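Single-stranded DNA-binding protein DdrB (Deinococcus radiodurans, PDB 4NOE) binds single-stranded DNA and promotes the accurate annealing of complementary strands, probably as part of the response to DNA damage. Local coordinates at residues Phe10-Asp13 against Leu14-Val18. Sequence-based numbering, arbitrary orientation.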
loop_
_atom_site.group_PDB
_atom_site.type_symbol
_atom_site.label_atom_id
_atom_site.label_comp_id
_atom_site.label_asym_id
_atom_site.label_seq_id
_atom_site.Cartn_x
_atom_site.Cartn_y
_atom_site.Cartn_z
ATOM N N PHE E 10 15.750 5.564 -30.954
ATOM C CA PHE E 10 14.712 6.552 -30.715
ATOM C C PHE E 10 13.386 5.863 -30.458
ATOM O O PHE E 10 13.172 4.714 -30.859
ATOM C CB PHE E 10 14.508 7.448 -31.940
ATOM C CG PHE E 10 15.638 8.402 -32.216
ATOM C CD1 PHE E 10 15.785 9.562 -31.469
ATOM C CD2 PHE E 10 16.519 8.164 -33.257
ATOM C CE1 PHE E 10 16.803 10.451 -31.735
ATOM C CE2 PHE E 10 17.535 9.054 -33.539
ATOM C CZ PHE E 10 17.680 10.201 -32.774
ATOM N N ILE E 11 12.500 6.592 -29.796
ATOM C CA ILE E 11 11.095 6.276 -29.777
ATOM C C ILE E 11 10.465 7.360 -30.645
ATOM O O ILE E 11 10.604 8.551 -30.355
ATOM C CB ILE E 11 10.521 6.363 -28.365
ATOM C CG1 ILE E 11 11.195 5.343 -27.444
ATOM C CG2 ILE E 11 9.013 6.125 -28.400
ATOM C CD1 ILE E 11 10.946 3.886 -27.845
ATOM N N THR E 12 9.812 6.962 -31.727
ATOM C CA THR E 12 9.302 7.926 -32.694
ATOM C C THR E 12 8.027 8.592 -32.188
ATOM O O THR E 12 7.512 8.255 -31.114
ATOM C CB THR E 12 8.985 7.242 -34.051
ATOM O OG1 THR E 12 7.822 6.414 -33.900
ATOM C CG2 THR E 12 10.152 6.374 -34.494
ATOM N N ASP E 13 7.500 9.518 -32.983
ATOM C CA ASP E 13 6.238 10.182 -32.655
ATOM C C ASP E 13 5.097 9.174 -32.578
ATOM O O ASP E 13 4.088 9.438 -31.935
ATOM C CB ASP E 13 5.916 11.256 -33.697
ATOM C CG ASP E 13 5.891 10.705 -35.115
ATOM O OD1 ASP E 13 6.891 10.091 -35.543
ATOM O OD2 ASP E 13 4.867 10.870 -35.803
ATOM N N LEU E 14 5.261 8.020 -33.222
ATOM C CA LEU E 14 4.263 6.943 -33.148
ATOM C C LEU E 14 4.642 5.901 -32.098
ATOM O O LEU E 14 4.064 4.805 -32.049
ATOM C CB LEU E 14 4.105 6.253 -34.508
ATOM C CG LEU E 14 2.953 6.642 -35.444
ATOM C CD1 LEU E 14 2.042 7.722 -34.870
ATOM C CD2 LEU E 14 3.476 7.062 -36.798
ATOM N N GLY E 15 5.611 6.231 -31.253
ATOM C CA GLY E 15 5.997 5.324 -30.185
ATOM C C GLY E 15 6.881 4.161 -30.612
ATOM O O GLY E 15 7.304 3.352 -29.770
ATOM N N ALA E 16 7.190 4.085 -31.905
ATOM C CA ALA E 16 7.982 2.970 -32.432
ATOM C C ALA E 16 9.436 3.018 -32.011
ATOM O O ALA E 16 10.029 4.099 -31.919
ATOM C CB ALA E 16 7.888 2.899 -33.971
ATOM N N ARG E 17 10.013 1.837 -31.795
ATOM C CA ARG E 17 11.417 1.717 -31.395
ATOM C C ARG E 17 12.324 1.538 -32.603
ATOM O O ARG E 17 12.471 0.420 -33.151
ATOM C CB ARG E 17 11.605 0.549 -30.427
ATOM C CG ARG E 17 10.616 0.522 -29.269
ATOM C CD ARG E 17 10.926 -0.649 -28.334
ATOM N NE ARG E 17 12.317 -0.615 -27.896
ATOM C CZ ARG E 17 12.739 0.068 -26.840
ATOM N NH1 ARG E 17 11.873 0.766 -26.114
ATOM N NH2 ARG E 17 14.022 0.055 -26.502
ATOM N N VAL E 18 12.948 2.642 -32.993
ATOM C CA VAL E 18 13.724 2.723 -34.227
ATOM C C VAL E 18 15.180 3.089 -33.951
ATOM O O VAL E 18 15.473 4.046 -33.215
ATOM C CB VAL E 18 13.116 3.785 -35.151
ATOM C CG1 VAL E 18 13.996 3.988 -36.394
ATOM C CG2 VAL E 18 11.719 3.349 -35.550
#
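Thr12 and Ala16 are joined twice, by Thr12 N to Ala16 O and by Ala16 N to Thr12 OG1, where the beta hairpin of strands 6-11 and 17-22 closes through a type I turn running from Thr12 to Gly15. Backbone angles at Asp13 and Leu14 make it type I, and Gly15 N closes it with a hydrogen bond to Thr12 O at 2.8 Å; Arg82 also donates to that carbonyl oxygen. Thr12 OG1 lies between its own backbone N and carbonyl carbon (chi1 71°), which aims it into the loop, where it accepts from two backbone amides: Leu14 N and Ala16 N each lie 3.1 Å from OG1, both bonds distinctly bent. The same rotation sends Thr12 CG2 across Val18, the side chains meeting at about a right angle, with CG2 to CG2 at 3.6 Å. Replacing Thr12 by a valine would probably leave the amides of Leu14 and Ala16 without this shared acceptor and the turn less firmly fixed. Ile11 and Arg17, a non-hydrogen-bonded pair, run side by side in the same direction on one face; Ile11 CD1 lies 3.7 Å from each of Arg17 CG and Arg17 NH1. Asp13 OD2 is hydrogen-bonded to the Tyr144 hydroxyl of the second subunit, OD1 takes a weak hydrogen bond from Trp40 NE1, and the sheet continues into that subunit through Arg17 and Val18. Phe10 and Val18 form the hydrogen-bonded pair; its straighter bond joins Phe10 N to Val18 O at 2.7 Å, with an N-H...O angle of 175°.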